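Local coordinates for DegV domain-containing protein spr0652 (Streptococcus pneumoniae, PDB 6CNG), which binds linoleic acid, probably accepts other long-chain fatty acids, and may play a role in lipid transport or fatty acid metabolism, at residues S47-A55 against T77-P86. Residues are numbered along the deposited sequence; the frame is centred on the assembly and turned at random.
Sequences SVPLTIQVA and TAEASKSACP. With EIC (linoleic acid), chain C.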
loop_
_atom_site.group_PDB
_atom_site.type_symbol
_atom_site.label_atom_id
_atom_site.label_comp_id
_atom_site.label_asym_id
_atom_site.label_seq_id
_atom_site.Cartn_x
_atom_site.Cartn_y
_atom_site.Cartn_z
ATOM N N SER A 47 -4.240 -2.973 -11.752
ATOM C CA SER A 47 -3.719 -3.620 -10.568
ATOM C C SER A 47 -3.462 -5.090 -10.831
ATOM O O SER A 47 -4.282 -5.791 -11.441
ATOM C CB SER A 47 -4.609 -3.488 -9.355
ATOM O OG SER A 47 -3.814 -3.739 -8.208
ATOM N N VAL A 48 -2.327 -5.543 -10.331
ATOM C CA VAL A 48 -1.882 -6.926 -10.495
ATOM C C VAL A 48 -2.078 -7.640 -9.167
ATOM O O VAL A 48 -1.387 -7.341 -8.178
ATOM C CB VAL A 48 -0.430 -6.990 -10.978
ATOM C CG1 VAL A 48 -0.001 -8.443 -11.135
ATOM C CG2 VAL A 48 -0.278 -6.204 -12.248
ATOM N N PRO A 49 -2.988 -8.607 -9.096
ATOM C CA PRO A 49 -3.343 -9.188 -7.805
ATOM C C PRO A 49 -2.285 -10.130 -7.258
ATOM O O PRO A 49 -1.680 -10.925 -7.975
ATOM C CB PRO A 49 -4.629 -9.952 -8.127
ATOM C CG PRO A 49 -4.480 -10.310 -9.519
ATOM C CD PRO A 49 -3.783 -9.197 -10.187
ATOM N N LEU A 50 -2.076 -10.033 -5.961
ATOM C CA LEU A 50 -1.475 -11.134 -5.230
ATOM C C LEU A 50 -2.570 -12.123 -4.847
ATOM O O LEU A 50 -3.759 -11.863 -5.012
ATOM C CB LEU A 50 -0.737 -10.627 -3.984
ATOM C CG LEU A 50 0.668 -10.108 -4.273
ATOM C CD1 LEU A 50 0.655 -8.702 -4.801
ATOM C CD2 LEU A 50 1.558 -10.203 -3.072
ATOM N N THR A 51 -2.155 -13.254 -4.301
ATOM C CA THR A 51 -3.093 -14.282 -3.899
ATOM C C THR A 51 -2.941 -14.560 -2.420
ATOM O O THR A 51 -1.887 -14.330 -1.831
ATOM C CB THR A 51 -2.862 -15.575 -4.665
ATOM O OG1 THR A 51 -1.530 -16.028 -4.426
ATOM C CG2 THR A 51 -3.049 -15.349 -6.133
ATOM N N ILE A 52 -4.027 -15.056 -1.837
ATOM C CA ILE A 52 -4.077 -15.500 -0.453
ATOM C C ILE A 52 -4.679 -16.895 -0.435
ATOM O O ILE A 52 -5.809 -17.086 -0.878
ATOM C CB ILE A 52 -4.929 -14.555 0.404
ATOM C CG1 ILE A 52 -4.255 -13.174 0.464
ATOM C CG2 ILE A 52 -5.110 -15.118 1.787
ATOM C CD1 ILE A 52 -5.211 -12.034 0.509
ATOM N N GLN A 53 -3.930 -17.858 0.065
ATOM C CA GLN A 53 -4.377 -19.243 0.127
ATOM C C GLN A 53 -4.898 -19.541 1.528
ATOM O O GLN A 53 -4.170 -19.365 2.507
ATOM C CB GLN A 53 -3.203 -20.162 -0.215
ATOM C CG GLN A 53 -3.528 -21.671 -0.247
ATOM C CD GLN A 53 -2.358 -22.575 0.217
ATOM O OE1 GLN A 53 -2.304 -23.020 1.374
ATOM N NE2 GLN A 53 -1.431 -22.850 -0.693
ATOM N N VAL A 54 -6.151 -19.990 1.619
ATOM C CA VAL A 54 -6.757 -20.437 2.870
ATOM C C VAL A 54 -7.152 -21.893 2.701
ATOM O O VAL A 54 -8.102 -22.196 1.977
ATOM C CB VAL A 54 -7.980 -19.597 3.241
ATOM C CG1 VAL A 54 -8.453 -19.967 4.585
ATOM C CG2 VAL A 54 -7.647 -18.123 3.162
ATOM N N ALA A 55 -6.455 -22.786 3.394
ATOM C CA ALA A 55 -6.572 -24.249 3.205
ATOM C C ALA A 55 -6.345 -24.565 1.724
ATOM O O ALA A 55 -5.356 -24.085 1.161
ATOM C CB ALA A 55 -7.864 -24.759 3.828
ATOM N N THR A 77 -10.292 -20.612 9.908
ATOM C CA THR A 77 -9.438 -21.729 9.580
ATOM C C THR A 77 -8.299 -21.713 10.562
ATOM O O THR A 77 -7.565 -20.732 10.639
ATOM C CB THR A 77 -8.930 -21.617 8.156
ATOM O OG1 THR A 77 -10.042 -21.672 7.257
ATOM C CG2 THR A 77 -7.995 -22.758 7.852
ATOM N N ALA A 78 -8.177 -22.789 11.320
ATOM C CA ALA A 78 -7.126 -22.870 12.310
ATOM C C ALA A 78 -5.768 -22.936 11.643
ATOM O O ALA A 78 -4.809 -22.354 12.139
ATOM C CB ALA A 78 -7.357 -24.091 13.182
ATOM N N GLU A 79 -5.673 -23.630 10.516
ATOM C CA GLU A 79 -4.446 -23.613 9.737
ATOM C C GLU A 79 -4.133 -22.197 9.248
ATOM O O GLU A 79 -5.019 -21.451 8.834
ATOM C CB GLU A 79 -4.577 -24.547 8.535
ATOM C CG GLU A 79 -3.297 -24.672 7.739
ATOM C CD GLU A 79 -3.331 -25.788 6.705
ATOM O OE1 GLU A 79 -2.237 -26.270 6.319
ATOM O OE2 GLU A 79 -4.443 -26.178 6.283
ATOM N N ALA A 80 -2.858 -21.835 9.315
ATOM C CA ALA A 80 -2.427 -20.509 8.904
ATOM C C ALA A 80 -2.680 -20.320 7.416
ATOM O O ALA A 80 -2.548 -21.249 6.616
ATOM C CB ALA A 80 -0.925 -20.313 9.184
ATOM N N SER A 81 -3.024 -19.095 7.047
ATOM C CA SER A 81 -3.163 -18.692 5.654
ATOM C C SER A 81 -1.862 -18.038 5.185
ATOM O O SER A 81 -1.068 -17.554 5.989
ATOM C CB SER A 81 -4.364 -17.745 5.511
ATOM O OG SER A 81 -5.583 -18.366 5.919
ATOM N N LYS A 82 -1.667 -18.004 3.862
ATOM C CA LYS A 82 -0.414 -17.603 3.227
ATOM C C LYS A 82 -0.666 -16.694 2.033
ATOM O O LYS A 82 -1.622 -16.894 1.305
ATOM C CB LYS A 82 0.307 -18.858 2.725
ATOM C CG LYS A 82 1.345 -18.624 1.618
ATOM C CD LYS A 82 2.143 -19.900 1.281
ATOM C CE LYS A 82 3.383 -19.634 0.409
ATOM N NZ LYS A 82 3.650 -18.178 0.141
ATOM N N SER A 83 0.200 -15.717 1.805
ATOM C CA SER A 83 0.136 -14.902 0.594
ATOM C C SER A 83 1.202 -15.311 -0.430
ATOM O O SER A 83 2.204 -15.946 -0.098
ATOM C CB SER A 83 0.289 -13.425 0.928
ATOM O OG SER A 83 1.575 -13.153 1.361
ATOM N N ALA A 84 0.957 -14.945 -1.691
ATOM C CA ALA A 84 1.932 -15.144 -2.753
ATOM C C ALA A 84 1.934 -13.947 -3.684
ATOM O O ALA A 84 0.910 -13.302 -3.883
ATOM C CB ALA A 84 1.628 -16.376 -3.605
ATOM N N CYS A 85 3.081 -13.690 -4.269
ATOM C CA CYS A 85 3.287 -12.509 -5.095
ATOM C C CYS A 85 2.973 -12.818 -6.550
ATOM O O CYS A 85 2.839 -13.973 -6.943
ATOM C CB CYS A 85 4.732 -12.026 -4.948
ATOM S SG CYS A 85 5.957 -13.092 -5.656
ATOM N N PRO A 86 2.870 -11.790 -7.395
ATOM C CA PRO A 86 2.587 -12.033 -8.803
ATOM C C PRO A 86 3.760 -12.644 -9.536
ATOM O O PRO A 86 4.930 -12.398 -9.237
ATOM C CB PRO A 86 2.290 -10.637 -9.344
ATOM C CG PRO A 86 1.961 -9.853 -8.150
ATOM C CD PRO A 86 2.899 -10.352 -7.129
HETATM C C1 EIC C . 3.548 -11.875 -0.540
HETATM C C2 EIC C . 2.949 -10.583 0.003
HETATM C C3 EIC C . 3.446 -10.210 1.382
HETATM C C4 EIC C . 3.068 -8.792 1.743
HETATM C C5 EIC C . 3.648 -8.373 3.077
HETATM C C6 EIC C . 3.366 -6.908 3.392
HETATM C C7 EIC C . 1.919 -6.640 3.830
HETATM C C8 EIC C . 1.658 -5.151 3.969
HETATM C C9 EIC C . 0.191 -4.963 4.277
HETATM C C10 EIC C . -0.237 -4.820 5.512
HETATM C C11 EIC C . 0.694 -4.853 6.717
HETATM C C12 EIC C . 0.289 -3.658 7.569
HETATM C C13 EIC C . 1.124 -2.759 8.044
HETATM C C14 EIC C . 2.619 -2.838 7.817
HETATM C C15 EIC C . 3.028 -2.170 6.506
HETATM C C16 EIC C . 4.538 -2.254 6.345
HETATM C C17 EIC C . 4.979 -1.756 4.999
HETATM C C18 EIC C . 6.479 -1.903 4.875
HETATM O O1 EIC C . 4.492 -11.856 -1.375
HETATM O O2 EIC C . 3.086 -12.973 -0.141
HETATM O O HOH W 1 0.098 -15.103 -6.913
HETATM O O HOH W 2 -1.671 -17.622 -1.770
HETATM O O HOH W 3 -3.300 -23.140 4.441
#
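An antiparallel strand pair over the carboxyl end of the fatty-acid pocket joins Thr51-Val54 to Lys82-Ala84 in this DegV-family protein. Thr51 and Ala84 bond to each other in both directions: Thr51 N reaches Ala84 O at 3.1 Å, and Ala84 N returns to Thr51 O. Gln53 and Lys82 form the second hydrogen-bonded pair, with Gln53 N 2.8 Å from Lys82 O. Between them Ile52 and Ser83 make a non-hydrogen-bonded pair, its alpha carbons 4.4 Å apart, each lending a CA-H to a carbonyl oxygen opposite. Thr51 OG1, turned between its own N and carbonyl carbon (chi1 59°), lies 3.3 Å from Ala84 CB and is bridged by waters to Cys85 O and Lys82 O. The Ile52 side chain turns to the other face, against Met70 of helix 67-76. Such a short pair illustrates how backbone pairing can carry a ligand site: Leu50, Ser83, Ala84 and Cys85 all line the linoleic acid pocket. Leu50 touches both the lipid and the neighbouring segment: CD2 is 3.4 Å from C2 of the lipid, while CD1 packs obliquely on Pro86 CD at 3.6 Å. Ser83 OG, whose close approach to the lipid is doubtful in detail, is hydrogen-bonded to Tyr288 OH; Ser111 OG bonds to the lipid. At the Pro86 end, Val48 CG1, anti to the backbone N (chi1 180°), meets Pro86 CB at 3.6 Å, and both side chains touch Tyr91 of helix 88-95. Towards Ala55, Ser81 OG sits against both methyls of Val54, 3.5 Å from CG1 and from CG2; CG1 also touches Thr77 OG1, whose hydrogen-bond partner is Thr73 O.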